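Local coordinates for TfuA domain-containing protein (Methanosarcina acetivorans, PDB 6XP8) that takes part in peptide backbone thioamidation, probably as the partner of a YcaO enzyme, at residues D202-L205 with V206-V210; E99-D103 with G104-S108; G142-S145 with E146-N150. All coordinates share one frame; numbering follows the deposited sequence.

All three interactions are local helix contacts, and each takes a different part of a helix: interaction 2 closes the C-terminal end of helix 96-102, interaction 3 starts helix 146-157, and interaction 1 lies in the interior of helix 198-215. Interactions 1 and 2 have centres 19 Å apart and nearest atoms about 6 Å apart. They are linked through Asp-202 of interaction 1, whose carboxylate accepts backbone N-H groups of Lys-96 and Val-97 at the start of the helix that interaction 2 ends. Interaction 3 lies farther out, its centre 24 Å from that of interaction 2 and 32 Å from that of interaction 1, among helices 128-140, 146-157 and 181-193.

Interaction 1. Residues D202-L205 with V206-V210; sequences DAVL and VLETV
The carbonyl of Leu-205 has a donor from Thr-209 on each face of its plane: the hydroxyl OG1 comes from one face at 2.9 Å from Leu-205 O, and the backbone N of Thr-209 from the other at 3.0 Å. The hydroxyl is the more tilted of the two, 32° from the plane. It gets there because OG1 stands anti to the carbonyl carbon (chi1 -60°), which turns it back along the helix. The carboxylate of Glu-208 is the other flat group. Val-204 CG1 touches its CD at 3.9 Å, and Leu-205 CD2 touches its OE1 at the same range of 3.9 Å, both apolar touches at van der Waals range. Beneath these side chains the helix makes its regular i to i+4 bonds, among them Leu-207 N to Ala-203 O (3.1 Å). A valine in place of Thr-209 has no hydroxyl, and Leu-205 O would probably be left with the backbone N-H as its one donor from this residue. Helix 198-215 lies against the parallel sheet here: Val-206 and Val-210 pack on Val-73 of strand 71-74, while Leu-207 meets Ile-5 of strand 3-6 and Ala-16 and Ile-19 of helix 13-19. Asp-202 turns elsewhere, taking the backbone N-H groups of Lys-96 and Val-97. The chemistry thus varies round the helix: Val-206, Leu-207 and Val-210 settle on the sheet, the acid of Glu-208 sits on an exposed side, and Thr-209 touches Val-73 while its hydroxyl goes to Leu-205 O.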
loop_
_atom_site.group_PDB
_atom_site.type_symbol
_atom_site.label_atom_id
_atom_site.label_comp_id
_atom_site.label_asym_id
_atom_site.label_seq_id
_atom_site.Cartn_x
_atom_site.Cartn_y
_atom_site.Cartn_z
ATOM N N ASP A 202 -6.542 -3.842 0.853
ATOM C CA ASP A 202 -6.613 -2.780 1.851
ATOM C C ASP A 202 -7.148 -1.485 1.261
ATOM O O ASP A 202 -7.916 -0.786 1.930
ATOM C CB ASP A 202 -5.247 -2.529 2.473
ATOM C CG ASP A 202 -4.907 -3.503 3.572
ATOM O OD1 ASP A 202 -5.621 -4.520 3.775
ATOM O OD2 ASP A 202 -3.895 -3.234 4.242
ATOM N N ALA A 203 -6.727 -1.167 0.032
ATOM C CA ALA A 203 -7.212 0.021 -0.694
ATOM C C ALA A 203 -8.733 0.004 -0.849
ATOM O O ALA A 203 -9.396 1.012 -0.606
ATOM C CB ALA A 203 -6.534 0.151 -2.053
ATOM N N VAL A 204 -9.276 -1.147 -1.238
ATOM C CA VAL A 204 -10.727 -1.341 -1.323
ATOM C C VAL A 204 -11.414 -1.103 0.032
ATOM O O VAL A 204 -12.450 -0.439 0.092
ATOM C CB VAL A 204 -11.080 -2.701 -1.970
ATOM C CG1 VAL A 204 -12.574 -2.994 -1.889
ATOM C CG2 VAL A 204 -10.651 -2.685 -3.430
ATOM N N LEU A 205 -10.805 -1.600 1.111
ATOM C CA LEU A 205 -11.302 -1.335 2.464
ATOM C C LEU A 205 -11.343 0.155 2.818
ATOM O O LEU A 205 -12.286 0.594 3.475
ATOM C CB LEU A 205 -10.524 -2.135 3.519
ATOM C CG LEU A 205 -10.724 -3.652 3.607
ATOM C CD1 LEU A 205 -9.810 -4.218 4.682
ATOM C CD2 LEU A 205 -12.175 -4.032 3.869
ATOM N N VAL A 206 -10.348 0.923 2.362
ATOM C CA VAL A 206 -10.342 2.386 2.557
ATOM C C VAL A 206 -11.544 3.012 1.843
ATOM O O VAL A 206 -12.271 3.818 2.433
ATOM C CB VAL A 206 -9.015 3.049 2.108
ATOM C CG1 VAL A 206 -9.086 4.563 2.249
ATOM C CG2 VAL A 206 -7.847 2.506 2.916
ATOM N N LEU A 207 -11.753 2.611 0.589
ATOM C CA LEU A 207 -12.874 3.098 -0.226
ATOM C C LEU A 207 -14.214 2.831 0.448
ATOM O O LEU A 207 -15.069 3.714 0.504
ATOM C CB LEU A 207 -12.841 2.473 -1.624
ATOM C CG LEU A 207 -11.630 2.777 -2.515
ATOM C CD1 LEU A 207 -11.809 2.073 -3.844
ATOM C CD2 LEU A 207 -11.391 4.278 -2.717
ATOM N N GLU A 208 -14.364 1.628 1.001
ATOM C CA GLU A 208 -15.606 1.213 1.659
ATOM C C GLU A 208 -15.832 1.959 2.975
ATOM O O GLU A 208 -16.972 2.291 3.301
ATOM C CB GLU A 208 -15.654 -0.314 1.818
ATOM C CG GLU A 208 -15.765 -1.011 0.459
ATOM C CD GLU A 208 -15.656 -2.528 0.485
ATOM O OE1 GLU A 208 -14.973 -3.104 1.361
ATOM O OE2 GLU A 208 -16.248 -3.154 -0.423
ATOM N N THR A 209 -14.745 2.241 3.701
ATOM C CA THR A 209 -14.790 3.047 4.937
ATOM C C THR A 209 -15.173 4.501 4.639
ATOM O O THR A 209 -16.035 5.074 5.325
ATOM C CB THR A 209 -13.458 2.966 5.727
ATOM O OG1 THR A 209 -13.211 1.603 6.078
ATOM C CG2 THR A 209 -13.515 3.785 7.014
ATOM N N VAL A 210 -14.542 5.080 3.614
ATOM C CA VAL A 210 -14.865 6.440 3.158
ATOM C C VAL A 210 -16.341 6.516 2.735
ATOM O O VAL A 210 -17.051 7.447 3.124
ATOM C CB VAL A 210 -13.905 6.921 2.037
ATOM C CG1 VAL A 210 -14.376 8.237 1.437
ATOM C CG2 VAL A 210 -12.490 7.084 2.579
#

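Interaction 2. Residues E99-D103 with G104-S108; sequences EWYRD and GVIES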
loop_
_atom_site.group_PDB
_atom_site.type_symbol
_atom_site.label_atom_id
_atom_site.label_comp_id
_atom_site.label_asym_id
_atom_site.label_seq_id
_atom_site.Cartn_x
_atom_site.Cartn_y
_atom_site.Cartn_z
ATOM N N GLU A 99 -2.837 -2.529 10.458
ATOM C CA GLU A 99 -2.764 -3.409 11.631
ATOM C C GLU A 99 -1.330 -3.834 11.957
ATOM O O GLU A 99 -0.914 -3.768 13.119
ATOM C CB GLU A 99 -3.665 -4.633 11.449
ATOM C CG GLU A 99 -5.155 -4.320 11.535
ATOM C CD GLU A 99 -6.052 -5.416 10.974
ATOM O OE1 GLU A 99 -5.566 -6.524 10.642
ATOM O OE2 GLU A 99 -7.271 -5.161 10.867
ATOM N N TRP A 100 -0.580 -4.241 10.932
ATOM C CA TRP A 100 0.821 -4.643 11.110
ATOM C C TRP A 100 1.721 -3.509 11.603
ATOM O O TRP A 100 2.562 -3.733 12.470
ATOM C CB TRP A 100 1.393 -5.263 9.832
ATOM C CG TRP A 100 0.774 -6.570 9.422
ATOM C CD1 TRP A 100 0.332 -7.572 10.245
ATOM C CD2 TRP A 100 0.568 -7.033 8.084
ATOM N NE1 TRP A 100 -0.153 -8.620 9.501
ATOM C CE2 TRP A 100 -0.022 -8.318 8.172
ATOM C CE3 TRP A 100 0.810 -6.481 6.815
ATOM C CZ2 TRP A 100 -0.373 -9.065 7.036
ATOM C CZ3 TRP A 100 0.461 -7.223 5.682
ATOM C CH2 TRP A 100 -0.127 -8.500 5.805
ATOM N N TYR A 101 1.539 -2.302 11.058
ATOM C CA TYR A 101 2.269 -1.118 11.537
ATOM C C TYR A 101 1.905 -0.792 12.988
ATOM O O TYR A 101 2.790 -0.562 13.817
ATOM C CB TYR A 101 1.997 0.110 10.657
ATOM C CG TYR A 101 2.843 0.253 9.406
ATOM C CD1 TYR A 101 4.249 0.251 9.467
ATOM C CD2 TYR A 101 2.236 0.448 8.156
ATOM C CE1 TYR A 101 5.018 0.389 8.316
ATOM C CE2 TYR A 101 2.998 0.597 7.000
ATOM C CZ TYR A 101 4.383 0.574 7.087
ATOM O OH TYR A 101 5.131 0.725 5.946
ATOM N N ARG A 102 0.599 -0.783 13.273
ATOM C CA ARG A 102 0.054 -0.500 14.610
ATOM C C ARG A 102 0.663 -1.409 15.688
ATOM O O ARG A 102 1.055 -0.935 16.760
ATOM C CB ARG A 102 -1.478 -0.640 14.584
ATOM C CG ARG A 102 -2.196 -0.317 15.891
ATOM C CD ARG A 102 -3.605 -0.899 15.914
ATOM N NE ARG A 102 -3.602 -2.360 15.786
ATOM C CZ ARG A 102 -4.642 -3.100 15.398
ATOM N NH1 ARG A 102 -5.806 -2.535 15.089
ATOM N NH2 ARG A 102 -4.513 -4.418 15.306
ATOM N N ASP A 103 0.760 -2.697 15.368
ATOM C CA ASP A 103 1.179 -3.731 16.318
ATOM C C ASP A 103 2.685 -4.021 16.290
ATOM O O ASP A 103 3.168 -4.934 16.984
ATOM C CB ASP A 103 0.367 -5.011 16.077
ATOM C CG ASP A 103 -1.136 -4.809 16.285
ATOM O OD1 ASP A 103 -1.537 -3.853 16.986
ATOM O OD2 ASP A 103 -1.919 -5.611 15.745
ATOM N N GLY A 104 3.422 -3.238 15.501
ATOM C CA GLY A 104 4.873 -3.400 15.357
ATOM C C GLY A 104 5.307 -4.671 14.649
ATOM O O GLY A 104 6.457 -5.094 14.786
ATOM N N VAL A 105 4.387 -5.278 13.896
ATOM C CA VAL A 105 4.658 -6.493 13.113
ATOM C C VAL A 105 5.594 -6.155 11.939
ATOM O O VAL A 105 6.499 -6.929 11.607
ATOM C CB VAL A 105 3.337 -7.159 12.643
ATOM C CG1 VAL A 105 3.588 -8.398 11.790
ATOM C CG2 VAL A 105 2.467 -7.515 13.846
ATOM N N ILE A 106 5.366 -4.995 11.328
ATOM C CA ILE A 106 6.270 -4.422 10.326
ATOM C C ILE A 106 6.648 -3.005 10.770
ATOM O O ILE A 106 5.959 -2.411 11.608
ATOM C CB ILE A 106 5.667 -4.421 8.893
ATOM C CG1 ILE A 106 4.414 -3.521 8.812
ATOM C CG2 ILE A 106 5.406 -5.851 8.403
ATOM C CD1 ILE A 106 3.880 -3.263 7.411
ATOM N N GLU A 107 7.745 -2.479 10.223
ATOM C CA GLU A 107 8.126 -1.072 10.428
ATOM C C GLU A 107 8.852 -0.482 9.222
ATOM O O GLU A 107 9.486 -1.208 8.446
ATOM C CB GLU A 107 8.933 -0.857 11.724
ATOM C CG GLU A 107 10.207 -1.670 11.856
ATOM C CD GLU A 107 10.951 -1.385 13.150
ATOM O OE1 GLU A 107 10.845 -2.207 14.084
ATOM O OE2 GLU A 107 11.620 -0.332 13.238
ATOM N N SER A 108 8.733 0.843 9.100
ATOM C CA SER A 108 9.310 1.678 8.024
ATOM C C SER A 108 8.519 1.640 6.717
ATOM O O SER A 108 7.805 0.667 6.424
ATOM C CB SER A 108 10.798 1.385 7.763
ATOM O OG SER A 108 10.956 0.353 6.797
HETATM O O HOH W 1 5.482 -0.367 13.197
#
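A Schellman motif ends helix 96-102, with Trp-100 and Tyr-101 of the last turn receiving the backbone N-H groups of the residues that leave it. Val-105 N donates to Trp-100 O at 2.8 Å, in the carbonyl plane, and Gly-104 N to Tyr-101 O at 3.2 Å, from well above the plane of the Tyr-101 carbonyl. Ile-106 N also reaches Trp-100 O, giving this carbonyl two donors. Around these bonds the side chains close up: Val-105 CG1 packs on Trp-100 CD1 (3.7 Å), and Ile-106 CG1 on Trp-100 CB (3.6 Å). With CG1 of Ile-106 held between its backbone N and carbonyl carbon (chi1 64°), CD1 comes to lie over the centre of the Tyr-101 ring, a CH-pi contact 3.8 Å from the centroid. The phenol then extends to Ser-108, its OH donating to Ser-108 O at 2.7 Å, while water 1 donates to both Tyr-101 O and Ile-106 O. Ala-80, Leu-81 and Ser-84 of helix 78-86 also touch Tyr-101. Positive phi at Gly-104 (68°), where a CB would crowd Asp-103 O, together with the apolar Trp-100 to Val-105 contact beside the two bonds, is typical of a glycine-terminated Schellman C-cap.

Interaction 3. Residues G142-S145 with E146-N150; sequences GLVS and EKEHN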
loop_
_atom_site.group_PDB
_atom_site.type_symbol
_atom_site.label_atom_id
_atom_site.label_comp_id
_atom_site.label_asym_id
_atom_site.label_seq_id
_atom_site.Cartn_x
_atom_site.Cartn_y
_atom_site.Cartn_z
ATOM N N GLY A 142 2.721 -25.403 -1.055
ATOM C CA GLY A 142 3.833 -26.354 -1.112
ATOM C C GLY A 142 4.790 -26.089 -2.258
ATOM O O GLY A 142 5.460 -27.002 -2.738
ATOM N N LEU A 143 4.857 -24.832 -2.690
ATOM C CA LEU A 143 5.722 -24.441 -3.799
ATOM C C LEU A 143 7.118 -24.018 -3.340
ATOM O O LEU A 143 8.043 -23.964 -4.150
ATOM C CB LEU A 143 5.056 -23.348 -4.644
ATOM C CG LEU A 143 3.779 -23.779 -5.379
ATOM C CD1 LEU A 143 2.926 -22.573 -5.704
ATOM C CD2 LEU A 143 4.071 -24.596 -6.633
ATOM N N VAL A 144 7.248 -23.696 -2.053
ATOM C CA VAL A 144 8.548 -23.487 -1.398
ATOM C C VAL A 144 8.614 -24.228 -0.057
ATOM O O VAL A 144 7.586 -24.462 0.597
ATOM C CB VAL A 144 8.916 -21.980 -1.191
ATOM C CG1 VAL A 144 9.107 -21.260 -2.522
ATOM C CG2 VAL A 144 7.897 -21.250 -0.323
ATOM N N SER A 145 9.831 -24.599 0.336
ATOM C CA SER A 145 10.118 -25.039 1.699
ATOM C C SER A 145 10.227 -23.816 2.605
ATOM O O SER A 145 10.284 -22.679 2.119
ATOM C CB SER A 145 11.438 -25.806 1.731
ATOM O OG SER A 145 12.525 -24.911 1.552
ATOM N N GLU A 146 10.287 -24.048 3.915
ATOM C CA GLU A 146 10.473 -22.966 4.874
ATOM C C GLU A 146 11.825 -22.267 4.681
ATOM O O GLU A 146 11.896 -21.036 4.749
ATOM C CB GLU A 146 10.303 -23.473 6.303
ATOM C CG GLU A 146 9.470 -22.544 7.168
ATOM C CD GLU A 146 8.832 -23.249 8.353
ATOM O OE1 GLU A 146 7.599 -23.125 8.525
ATOM O OE2 GLU A 146 9.559 -23.929 9.105
ATOM N N LYS A 147 12.871 -23.052 4.405
ATOM C CA LYS A 147 14.213 -22.523 4.122
ATOM C C LYS A 147 14.196 -21.608 2.888
ATOM O O LYS A 147 14.784 -20.522 2.914
ATOM C CB LYS A 147 15.232 -23.663 3.945
ATOM C CG LYS A 147 16.693 -23.219 3.883
ATOM C CD LYS A 147 17.628 -24.406 3.667
ATOM C CE LYS A 147 19.050 -23.971 3.321
ATOM N NZ LYS A 147 19.840 -23.550 4.513
ATOM N N GLU A 148 13.513 -22.059 1.830
ATOM C CA GLU A 148 13.373 -21.307 0.576
ATOM C C GLU A 148 12.550 -20.034 0.757
ATOM O O GLU A 148 12.920 -18.979 0.236
ATOM C CB GLU A 148 12.756 -22.186 -0.517
ATOM C CG GLU A 148 13.722 -23.212 -1.093
ATOM C CD GLU A 148 13.036 -24.381 -1.783
ATOM O OE1 GLU A 148 11.799 -24.544 -1.668
ATOM O OE2 GLU A 148 13.750 -25.150 -2.451
ATOM N N HIS A 149 11.443 -20.146 1.492
ATOM C CA HIS A 149 10.625 -18.994 1.883
ATOM C C HIS A 149 11.470 -17.940 2.589
ATOM O O HIS A 149 11.475 -16.775 2.183
ATOM C CB HIS A 149 9.464 -19.430 2.786
ATOM C CG HIS A 149 8.730 -18.289 3.420
ATOM N ND1 HIS A 149 9.136 -17.706 4.602
ATOM C CD2 HIS A 149 7.622 -17.618 3.031
ATOM C CE1 HIS A 149 8.311 -16.723 4.912
ATOM N NE2 HIS A 149 7.379 -16.653 3.979
ATOM N N ASN A 150 12.179 -18.360 3.638
ATOM C CA ASN A 150 12.989 -17.449 4.453
ATOM C C ASN A 150 14.133 -16.807 3.670
ATOM O O ASN A 150 14.407 -15.614 3.846
ATOM C CB ASN A 150 13.524 -18.161 5.700
ATOM C CG ASN A 150 12.418 -18.628 6.642
ATOM O OD1 ASN A 150 11.238 -18.311 6.469
ATOM N ND2 ASN A 150 12.810 -19.395 7.654
#
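Ser-145 and Glu-148 form a capping box at the N-terminus of helix 146-157, the side chain of each bonding to the backbone N-H of the other. Ser-145 is the N-cap: its OG accepts from Glu-148 N at 3.0 Å in a fairly straight bond (163°). OG can accept this N-H because it sits between the serine's own backbone N and carbonyl carbon (chi1 72°), bent over the first turn. In return, Ser-145 N donates to Glu-148 OE1 at 2.8 Å, straighter still at 174°, meeting the oxygen on its anti side and somewhat out of the carboxylate plane. Glu-148 runs extended alongside the hydroxyl, CB and CG each 3.4 Å from Ser-145 OG. The first backbone bond of the helix follows at once, from His-149 N to Ser-145 O.

Outside the box, Val-144 and His-149 occupy the positions of a hydrophobic staple, one residue before the N-cap and four after it, though with histidine as the second residue the likeness is only partial; here the touch is between Val-144 CG2 and His-149 CB, 3.9 Å apart. Val-144 CB also lies 3.9 Å from Glu-148 CB. The negative carboxylate lies beside the helix start, where it would probably be favoured by the helix dipole, and its OE1 has a second partner in a salt bridge to Lys-183 NZ. Leu-139 of helix 128-140 and Leu-187 of helix 181-193 receive Val-144, so the cap joins three helices. Farther along the turn, His-149 ND1 donates to Asn-150 OD1 at 2.9 Å, the amide oxygen lying nearly in the imidazole plane.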